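Adapter protein MecA 2 (Bacillus subtilis, PDB 3JTN) acts as an adaptor that targets unfolded and aggregated proteins, and the competence regulator ComK, to the ClpC protease, which its C-terminal domain contacts. Local coordinates at residues G27-H32 against G74-D79; I3-H8 against G60-L65; Y31-Q36 against Y68-Y73. All coordinates share one frame; numbering follows the deposited sequence.

Contact 1: G27-H32 against G74-D79; sequences GGTVYH and GKLIMD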
loop_
_atom_site.group_PDB
_atom_site.type_symbol
_atom_site.label_atom_id
_atom_site.label_comp_id
_atom_site.label_asym_id
_atom_site.label_seq_id
_atom_site.Cartn_x
_atom_site.Cartn_y
_atom_site.Cartn_z
ATOM N N GLY A 27 7.767 2.494 3.522
ATOM C CA GLY A 27 6.715 3.444 3.820
ATOM C C GLY A 27 5.334 2.919 3.500
ATOM O O GLY A 27 4.931 1.864 3.970
ATOM N N GLY A 28 4.593 3.659 2.687
ATOM C CA GLY A 28 3.238 3.276 2.364
ATOM C C GLY A 28 2.201 3.890 3.282
ATOM O O GLY A 28 2.404 4.052 4.482
ATOM N N THR A 29 1.063 4.227 2.707
ATOM C CA THR A 29 -0.048 4.702 3.497
ATOM C C THR A 29 -1.241 3.811 3.261
ATOM O O THR A 29 -1.725 3.686 2.136
ATOM C CB THR A 29 -0.403 6.132 3.141
ATOM O OG1 THR A 29 0.591 7.000 3.696
ATOM C CG2 THR A 29 -1.763 6.488 3.719
ATOM N N VAL A 30 -1.705 3.176 4.325
ATOM C CA VAL A 30 -2.860 2.298 4.232
ATOM C C VAL A 30 -4.128 3.047 4.587
ATOM O O VAL A 30 -4.208 3.662 5.648
ATOM C CB VAL A 30 -2.728 1.089 5.176
ATOM C CG1 VAL A 30 -4.019 0.271 5.178
ATOM C CG2 VAL A 30 -1.531 0.235 4.778
ATOM N N TYR A 31 -5.111 2.985 3.694
ATOM C CA TYR A 31 -6.433 3.531 3.959
ATOM C C TYR A 31 -7.457 2.414 4.035
ATOM O O TYR A 31 -7.290 1.380 3.407
ATOM C CB TYR A 31 -6.857 4.479 2.840
ATOM C CG TYR A 31 -6.002 5.708 2.707
ATOM C CD1 TYR A 31 -6.212 6.816 3.518
ATOM C CD2 TYR A 31 -4.992 5.769 1.759
ATOM C CE1 TYR A 31 -5.426 7.959 3.392
ATOM C CE2 TYR A 31 -4.205 6.903 1.621
ATOM C CZ TYR A 31 -4.425 7.995 2.442
ATOM O OH TYR A 31 -3.638 9.123 2.304
ATOM N N HIS A 32 -8.523 2.631 4.803
ATOM C CA HIS A 32 -9.680 1.749 4.749
ATOM C C HIS A 32 -10.845 2.556 4.223
ATOM O O HIS A 32 -11.205 3.583 4.784
ATOM C CB HIS A 32 -10.026 1.157 6.118
ATOM C CG HIS A 32 -11.201 0.232 6.084
ATOM N ND1 HIS A 32 -11.117 -1.061 5.611
ATOM C CD2 HIS A 32 -12.491 0.413 6.451
ATOM C CE1 HIS A 32 -12.302 -1.638 5.695
ATOM N NE2 HIS A 32 -13.154 -0.765 6.202
ATOM N N GLY A 74 -11.889 8.317 3.341
ATOM C CA GLY A 74 -11.460 7.015 3.824
ATOM C C GLY A 74 -10.909 7.074 5.238
ATOM O O GLY A 74 -10.764 8.152 5.813
ATOM N N LYS A 75 -10.600 5.912 5.802
ATOM C CA LYS A 75 -10.009 5.844 7.133
ATOM C C LYS A 75 -8.494 5.654 7.036
ATOM O O LYS A 75 -8.008 4.742 6.360
ATOM C CB LYS A 75 -10.659 4.719 7.958
ATOM C CG LYS A 75 -10.085 4.517 9.365
ATOM C CD LYS A 75 -10.207 5.773 10.236
ATOM C CE LYS A 75 -9.610 5.550 11.632
ATOM N NZ LYS A 75 -9.142 6.813 12.270
ATOM N N LEU A 76 -7.752 6.532 7.702
ATOM C CA LEU A 76 -6.297 6.468 7.686
ATOM C C LEU A 76 -5.826 5.455 8.719
ATOM O O LEU A 76 -5.964 5.656 9.925
ATOM C CB LEU A 76 -5.689 7.849 7.963
ATOM C CG LEU A 76 -4.167 7.994 7.997
ATOM C CD1 LEU A 76 -3.557 7.699 6.630
ATOM C CD2 LEU A 76 -3.790 9.407 8.458
ATOM N N ILE A 77 -5.277 4.352 8.243
ATOM C CA ILE A 77 -4.850 3.305 9.146
ATOM C C ILE A 77 -3.378 3.507 9.455
ATOM O O ILE A 77 -2.953 3.433 10.609
ATOM C CB ILE A 77 -5.075 1.908 8.537
ATOM C CG1 ILE A 77 -6.474 1.818 7.936
ATOM C CG2 ILE A 77 -4.893 0.840 9.596
ATOM C CD1 ILE A 77 -7.559 2.021 8.960
ATOM N N MET A 78 -2.599 3.758 8.410
ATOM C CA MET A 78 -1.172 3.927 8.578
ATOM C C MET A 78 -0.678 4.978 7.614
ATOM O O MET A 78 -0.814 4.830 6.402
ATOM C CB MET A 78 -0.445 2.608 8.331
ATOM C CG MET A 78 -0.953 1.472 9.183
ATOM S SD MET A 78 -0.214 -0.108 8.729
ATOM C CE MET A 78 -1.704 -1.054 8.537
ATOM N N ASP A 79 -0.109 6.048 8.156
ATOM C CA ASP A 79 0.391 7.129 7.323
ATOM C C ASP A 79 1.898 7.047 7.165
ATOM O O ASP A 79 2.638 7.297 8.119
ATOM C CB ASP A 79 0.016 8.491 7.914
ATOM C CG ASP A 79 0.558 9.656 7.091
ATOM O OD1 ASP A 79 0.212 9.752 5.890
ATOM O OD2 ASP A 79 1.325 10.475 7.648
#
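The ring of Y31 meets L76 obliquely: its CE1 lies 3.7 Å from CD1 of L76. K75 O also lies obliquely to this ring, 3.7 Å from Y31 CB. The other flat side chain, the imidazole of H32, takes little part; the CB of H32 does the touching, against CD1 and CG1 of I77. The H32 ring meets Y37 of strand 36-41 instead.

L76 CD1 also reaches CG2 of T29, so this one methyl links T29 and Y31. T29 CG2 stands anti to the backbone N, which brings it near L76 CD1. T29 OG1 is hydrogen-bonded to G80 N, just past the segment.

V30 and M78 point the other way from Y31 and L76, lying side by side. V30 CG2 is 4.0 Å from M78 CE, while V30 CG1 packs on CB of I77. Helices 10-22 and 82-87 cover this face: V30 touches I13 and A82, and M78 touches F10, T85 and I86.

The backbones are joined by five hydrogen bonds. H32 and K75 form an antiparallel hydrogen-bonded pair: H32 N gives to K75 O at 2.7 Å, and K75 N to H32 O at 2.6 Å. V30 O accepts two donors, I77 N at 2.9 Å and M78 N at 3.2 Å. The bond from V30 N to M78 O is bent, with 136° at the hydrogen. CA of T29 and of Y31 add CA-H...O contacts to M78 O and K75 O.

With I77 and M78 both facing V30, this is a classic beta bulge, set in the antiparallel pairing of strand 29-33 with the outermost strand 75-78 of the sheet, within the C-terminal domain of MecA 2 that makes up this chain.

Contact 2: I3-H8 against G60-L65; sequences IIYQFH and GNPTTL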
loop_
_atom_site.group_PDB
_atom_site.type_symbol
_atom_site.label_atom_id
_atom_site.label_comp_id
_atom_site.label_asym_id
_atom_site.label_seq_id
_atom_site.Cartn_x
_atom_site.Cartn_y
_atom_site.Cartn_z
ATOM N N ILE A 3 0.526 5.989 -6.890
ATOM C CA ILE A 3 0.232 4.567 -6.808
ATOM C C ILE A 3 -0.736 4.262 -5.678
ATOM O O ILE A 3 -0.475 4.602 -4.528
ATOM C CB ILE A 3 1.492 3.757 -6.532
ATOM C CG1 ILE A 3 2.675 4.323 -7.293
ATOM C CG2 ILE A 3 1.270 2.284 -6.862
ATOM C CD1 ILE A 3 3.910 3.458 -7.195
ATOM N N ILE A 4 -1.838 3.595 -6.007
ATOM C CA ILE A 4 -2.793 3.153 -5.010
ATOM C C ILE A 4 -3.342 1.818 -5.465
ATOM O O ILE A 4 -3.875 1.702 -6.571
ATOM C CB ILE A 4 -3.982 4.122 -4.879
ATOM C CG1 ILE A 4 -3.495 5.560 -4.714
ATOM C CG2 ILE A 4 -4.863 3.733 -3.711
ATOM C CD1 ILE A 4 -4.617 6.577 -4.532
ATOM N N TYR A 5 -3.214 0.808 -4.614
ATOM C CA TYR A 5 -3.803 -0.481 -4.916
ATOM C C TYR A 5 -4.879 -0.796 -3.903
ATOM O O TYR A 5 -4.761 -0.423 -2.744
ATOM C CB TYR A 5 -2.730 -1.576 -4.952
ATOM C CG TYR A 5 -2.257 -1.850 -6.357
ATOM C CD1 TYR A 5 -2.275 -3.135 -6.881
ATOM C CD2 TYR A 5 -1.829 -0.813 -7.175
ATOM C CE1 TYR A 5 -1.858 -3.382 -8.170
ATOM C CE2 TYR A 5 -1.410 -1.049 -8.472
ATOM C CZ TYR A 5 -1.434 -2.336 -8.967
ATOM O OH TYR A 5 -1.015 -2.590 -10.254
ATOM N N GLN A 6 -5.951 -1.437 -4.350
ATOM C CA GLN A 6 -6.930 -1.950 -3.417
ATOM C C GLN A 6 -6.546 -3.384 -3.116
ATOM O O GLN A 6 -5.844 -4.031 -3.896
ATOM C CB GLN A 6 -8.350 -1.852 -3.978
ATOM C CG GLN A 6 -8.626 -2.658 -5.220
ATOM C CD GLN A 6 -10.016 -2.378 -5.768
ATOM O OE1 GLN A 6 -10.240 -2.413 -6.979
ATOM N NE2 GLN A 6 -10.953 -2.071 -4.878
ATOM N N PHE A 7 -6.997 -3.881 -1.978
ATOM C CA PHE A 7 -6.593 -5.205 -1.541
ATOM C C PHE A 7 -7.788 -6.026 -1.102
ATOM O O PHE A 7 -8.747 -5.496 -0.545
ATOM C CB PHE A 7 -5.523 -5.100 -0.452
ATOM C CG PHE A 7 -4.228 -4.546 -0.959
ATOM C CD1 PHE A 7 -3.246 -5.393 -1.459
ATOM C CD2 PHE A 7 -4.008 -3.178 -0.992
ATOM C CE1 PHE A 7 -2.066 -4.883 -1.956
ATOM C CE2 PHE A 7 -2.828 -2.663 -1.487
ATOM C CZ PHE A 7 -1.857 -3.507 -1.969
ATOM N N HIS A 8 -7.749 -7.317 -1.406
ATOM C CA HIS A 8 -8.851 -8.186 -1.057
ATOM C C HIS A 8 -9.022 -8.166 0.459
ATOM O O HIS A 8 -10.107 -7.886 0.968
ATOM C CB HIS A 8 -8.600 -9.600 -1.571
ATOM C CG HIS A 8 -9.567 -10.604 -1.039
ATOM N ND1 HIS A 8 -10.922 -10.521 -1.272
ATOM C CD2 HIS A 8 -9.380 -11.702 -0.271
ATOM C CE1 HIS A 8 -11.530 -11.531 -0.674
ATOM N NE2 HIS A 8 -10.617 -12.262 -0.062
ATOM N N GLY A 60 -2.481 -7.044 -4.738
ATOM C CA GLY A 60 -3.705 -6.283 -4.805
ATOM C C GLY A 60 -4.048 -5.957 -6.239
ATOM O O GLY A 60 -3.377 -6.400 -7.173
ATOM N N ASN A 61 -5.102 -5.175 -6.408
ATOM C CA ASN A 61 -5.553 -4.796 -7.722
ATOM C C ASN A 61 -5.573 -3.278 -7.836
ATOM O O ASN A 61 -5.729 -2.588 -6.838
ATOM C CB ASN A 61 -6.933 -5.389 -7.994
ATOM C CG ASN A 61 -6.880 -6.888 -8.230
ATOM O OD1 ASN A 61 -6.753 -7.344 -9.369
ATOM N ND2 ASN A 61 -6.952 -7.660 -7.153
ATOM N N PRO A 62 -5.394 -2.762 -9.053
ATOM C CA PRO A 62 -5.399 -1.311 -9.201
ATOM C C PRO A 62 -6.755 -0.804 -8.721
ATOM O O PRO A 62 -7.712 -1.575 -8.556
ATOM C CB PRO A 62 -5.262 -1.101 -10.713
ATOM C CG PRO A 62 -4.875 -2.437 -11.281
ATOM C CD PRO A 62 -5.429 -3.461 -10.344
ATOM N N THR A 63 -6.834 0.489 -8.476
ATOM C CA THR A 63 -8.089 1.093 -8.087
ATOM C C THR A 63 -8.168 2.390 -8.862
ATOM O O THR A 63 -7.134 2.981 -9.175
ATOM C CB THR A 63 -8.130 1.340 -6.565
ATOM O OG1 THR A 63 -9.314 2.062 -6.213
ATOM C CG2 THR A 63 -6.904 2.121 -6.124
ATOM N N THR A 64 -9.379 2.823 -9.202
ATOM C CA THR A 64 -9.548 4.103 -9.882
ATOM C C THR A 64 -9.684 5.220 -8.855
ATOM O O THR A 64 -9.751 6.397 -9.205
ATOM C CB THR A 64 -10.772 4.112 -10.817
ATOM O OG1 THR A 64 -11.969 3.985 -10.041
ATOM C CG2 THR A 64 -10.685 2.971 -11.837
ATOM N N LEU A 65 -9.715 4.844 -7.582
ATOM C CA LEU A 65 -9.862 5.826 -6.519
ATOM C C LEU A 65 -8.818 6.921 -6.645
ATOM O O LEU A 65 -7.788 6.732 -7.276
ATOM C CB LEU A 65 -9.764 5.165 -5.147
ATOM C CG LEU A 65 -11.101 4.847 -4.483
ATOM C CD1 LEU A 65 -11.951 3.959 -5.374
ATOM C CD2 LEU A 65 -10.856 4.194 -3.149
HETATM O O HOH W 1 -4.422 1.853 -9.367
#
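Backbone hydrogen bonds tie Q6 to N61 in an antiparallel hydrogen-bonded pair. Q6 N gives to N61 O at 2.8 Å. N61 N returns a bond of 2.9 Å to Q6 O. Further on, a water takes over. It donates to I4 O and accepts from T63 N, each at 2.9 Å, so the two segments stay linked past the direct bonds.

The Y5 ring makes the aromatic contact. CA of P62 sits over its face in a CH-pi contact, 4.0 Å from the Y5 ring centroid. P62 N lies over a face nearer the rim, and G60 O lies in plane at the edge. CD1 of F7 meets G60 CA at 3.5 Å. A CB on G60 would clash with both Q6 O and F7 CE1, so at this backbone the site leaves no room for one.

Apolar packing joins I4 to T63, whose CG2 methyls are 3.5 Å apart. T63 OG1 stands anti to its backbone N (chi1 174°), where it accepts from L65 N in an ST turn. The chain of Q6 runs beside P62 O, and its NE2 is hydrogen-bonded to Q36.

With two direct bonds and a water bridge, the short strand 61-62 probably depends also on the Y5 face and the T63 methyl to hold it to strand 3-7.

Contact 3: Y31-Q36 against Y68-Y73; sequences YHYDGQ and YRLQEY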
loop_
_atom_site.group_PDB
_atom_site.type_symbol
_atom_site.label_atom_id
_atom_site.label_comp_id
_atom_site.label_asym_id
_atom_site.label_seq_id
_atom_site.Cartn_x
_atom_site.Cartn_y
_atom_site.Cartn_z
ATOM N N TYR A 31 -5.111 2.985 3.694
ATOM C CA TYR A 31 -6.433 3.531 3.959
ATOM C C TYR A 31 -7.457 2.414 4.035
ATOM O O TYR A 31 -7.290 1.380 3.407
ATOM C CB TYR A 31 -6.857 4.479 2.840
ATOM C CG TYR A 31 -6.002 5.708 2.707
ATOM C CD1 TYR A 31 -6.212 6.816 3.518
ATOM C CD2 TYR A 31 -4.992 5.769 1.759
ATOM C CE1 TYR A 31 -5.426 7.959 3.392
ATOM C CE2 TYR A 31 -4.205 6.903 1.621
ATOM C CZ TYR A 31 -4.425 7.995 2.442
ATOM O OH TYR A 31 -3.638 9.123 2.304
ATOM N N HIS A 32 -8.523 2.631 4.803
ATOM C CA HIS A 32 -9.680 1.749 4.749
ATOM C C HIS A 32 -10.845 2.556 4.223
ATOM O O HIS A 32 -11.205 3.583 4.784
ATOM C CB HIS A 32 -10.026 1.157 6.118
ATOM C CG HIS A 32 -11.201 0.232 6.084
ATOM N ND1 HIS A 32 -11.117 -1.061 5.611
ATOM C CD2 HIS A 32 -12.491 0.413 6.451
ATOM C CE1 HIS A 32 -12.302 -1.638 5.695
ATOM N NE2 HIS A 32 -13.154 -0.765 6.202
ATOM N N TYR A 33 -11.432 2.092 3.135
ATOM C CA TYR A 33 -12.513 2.820 2.510
ATOM C C TYR A 33 -13.471 1.835 1.862
ATOM O O TYR A 33 -13.045 0.917 1.164
ATOM C CB TYR A 33 -11.952 3.814 1.483
ATOM C CG TYR A 33 -13.011 4.502 0.658
ATOM C CD1 TYR A 33 -13.755 5.556 1.180
ATOM C CD2 TYR A 33 -13.277 4.093 -0.642
ATOM C CE1 TYR A 33 -14.726 6.181 0.430
ATOM C CE2 TYR A 33 -14.251 4.715 -1.404
ATOM C CZ TYR A 33 -14.970 5.756 -0.862
ATOM O OH TYR A 33 -15.938 6.376 -1.619
ATOM N N ASP A 34 -14.765 2.011 2.112
ATOM C CA ASP A 34 -15.773 1.166 1.485
ATOM C C ASP A 34 -15.501 -0.322 1.746
ATOM O O ASP A 34 -15.618 -1.151 0.843
ATOM C CB ASP A 34 -15.816 1.440 -0.023
ATOM C CG ASP A 34 -17.173 1.150 -0.637
ATOM O OD1 ASP A 34 -18.199 1.569 -0.054
ATOM O OD2 ASP A 34 -17.207 0.513 -1.716
ATOM N N GLY A 35 -15.132 -0.657 2.979
ATOM C CA GLY A 35 -14.892 -2.046 3.339
ATOM C C GLY A 35 -13.681 -2.690 2.679
ATOM O O GLY A 35 -13.546 -3.916 2.663
ATOM N N GLN A 36 -12.794 -1.870 2.125
ATOM C CA GLN A 36 -11.544 -2.395 1.590
ATOM C C GLN A 36 -10.356 -1.597 2.073
ATOM O O GLN A 36 -10.484 -0.437 2.447
ATOM C CB GLN A 36 -11.559 -2.441 0.057
ATOM C CG GLN A 36 -12.032 -3.767 -0.507
ATOM C CD GLN A 36 -11.632 -3.957 -1.955
ATOM O OE1 GLN A 36 -10.897 -3.147 -2.520
ATOM N NE2 GLN A 36 -12.103 -5.043 -2.563
ATOM N N TYR A 68 -7.348 11.659 -2.927
ATOM C CA TYR A 68 -8.300 12.631 -2.389
ATOM C C TYR A 68 -9.516 11.913 -1.813
ATOM O O TYR A 68 -9.896 12.134 -0.663
ATOM C CB TYR A 68 -8.746 13.639 -3.454
ATOM C CG TYR A 68 -9.815 14.575 -2.930
ATOM C CD1 TYR A 68 -9.474 15.701 -2.200
ATOM C CD2 TYR A 68 -11.162 14.298 -3.120
ATOM C CE1 TYR A 68 -10.445 16.547 -1.691
ATOM C CE2 TYR A 68 -12.140 15.134 -2.622
ATOM C CZ TYR A 68 -11.778 16.258 -1.904
ATOM O OH TYR A 68 -12.744 17.099 -1.398
ATOM N N ARG A 69 -10.126 11.051 -2.618
ATOM C CA ARG A 69 -11.265 10.270 -2.159
ATOM C C ARG A 69 -10.900 9.491 -0.903
ATOM O O ARG A 69 -11.699 9.380 0.034
ATOM C CB ARG A 69 -11.720 9.297 -3.242
ATOM C CG ARG A 69 -13.098 8.699 -2.980
ATOM C CD ARG A 69 -14.187 9.744 -3.194
ATOM N NE ARG A 69 -15.530 9.168 -3.167
ATOM C CZ ARG A 69 -16.393 9.316 -2.165
ATOM N NH1 ARG A 69 -16.059 10.025 -1.095
ATOM N NH2 ARG A 69 -17.595 8.757 -2.232
ATOM N N LEU A 70 -9.686 8.953 -0.893
ATOM C CA LEU A 70 -9.210 8.157 0.232
ATOM C C LEU A 70 -8.873 8.994 1.470
ATOM O O LEU A 70 -9.077 8.549 2.593
ATOM C CB LEU A 70 -7.996 7.306 -0.178
ATOM C CG LEU A 70 -8.279 6.047 -1.012
ATOM C CD1 LEU A 70 -7.004 5.244 -1.275
ATOM C CD2 LEU A 70 -9.321 5.170 -0.344
ATOM N N GLN A 71 -8.357 10.197 1.274
ATOM C CA GLN A 71 -7.918 10.992 2.414
ATOM C C GLN A 71 -9.031 11.828 3.046
ATOM O O GLN A 71 -8.996 12.116 4.242
ATOM C CB GLN A 71 -6.756 11.894 2.018
ATOM C CG GLN A 71 -7.190 13.151 1.310
ATOM C CD GLN A 71 -6.105 13.691 0.416
ATOM O OE1 GLN A 71 -6.267 14.740 -0.212
ATOM N NE2 GLN A 71 -4.986 12.971 0.344
ATOM N N GLU A 72 -10.017 12.224 2.257
ATOM C CA GLU A 72 -11.094 13.032 2.808
ATOM C C GLU A 72 -12.272 12.160 3.225
ATOM O O GLU A 72 -13.076 12.553 4.066
ATOM C CB GLU A 72 -11.535 14.115 1.819
ATOM C CG GLU A 72 -12.768 14.909 2.265
ATOM C CD GLU A 72 -12.516 15.785 3.488
ATOM O OE1 GLU A 72 -13.302 15.713 4.465
ATOM O OE2 GLU A 72 -11.532 16.553 3.466
ATOM N N TYR A 73 -12.359 10.963 2.656
ATOM C CA TYR A 73 -13.511 10.103 2.903
ATOM C C TYR A 73 -13.162 8.692 3.413
ATOM O O TYR A 73 -14.039 7.961 3.870
ATOM C CB TYR A 73 -14.390 10.029 1.651
ATOM C CG TYR A 73 -14.776 11.389 1.109
ATOM C CD1 TYR A 73 -15.938 12.021 1.529
ATOM C CD2 TYR A 73 -13.976 12.044 0.179
ATOM C CE1 TYR A 73 -16.296 13.269 1.036
ATOM C CE2 TYR A 73 -14.326 13.288 -0.320
ATOM C CZ TYR A 73 -15.487 13.895 0.112
ATOM O OH TYR A 73 -15.838 15.134 -0.378
#
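Apolar packing centres on L70, whose two methyls part between two tyrosines. CB of L70 lies over one face of the Y31 ring in a CH-pi contact, 3.9 Å from the ring centroid. L70 CD1 meets Y31 CD2 at 3.7 Å. The other methyl, L70 CD2, meets CB of Y33 at 3.5 Å. Y33 CG, anti to the backbone N (chi1 173°), lies 3.9 Å from the same L70 CD2. Q71 adds its CA, set obliquely to the Y31 ring.

Helix 67-73 lies across one face of the antiparallel sheet. The axis of 68-73 is at 85° to strand 31-33, 8.5 Å away at closest approach. Past the strand, a type I' turn from Y33 to Q36 leads into strand 36-41, making a beta hairpin.

Polar groups gather at the Y33 ring. Y73 O lies in the ring plane at the edge, 3.6 Å from Y33 CD1. Y33 OH stands over one face of the R69 guanidinium, 3.0 Å from R69 NH2, at an angle too poor for a hydrogen bond. The ring and guanidinium planes are 64° apart. An alanine in place of Y33 would probably open a gap beside R69 and leave the guanidinium freer to turn.

Contacts 1 and 3 share Y31 and H32 on strand 29-33, and their centres are about 8 Å apart. In contact 1 the strand is paired along its edge; in contact 3 a helix crosses its face. Helix 67-73 runs on into strand 75-78, and G74 CA packs 3.8 Å from Y33 CD1. Contact 2 is at the far edge of the same sheet, its centre about 13 Å from that of contact 1, and the two do not touch. It meets contact 3 through L65, whose CD2 is 3.3 Å from L70 CD2, and through a probable hydrogen bond of 2.6 Å from Q6 NE2 to Q36 OE1.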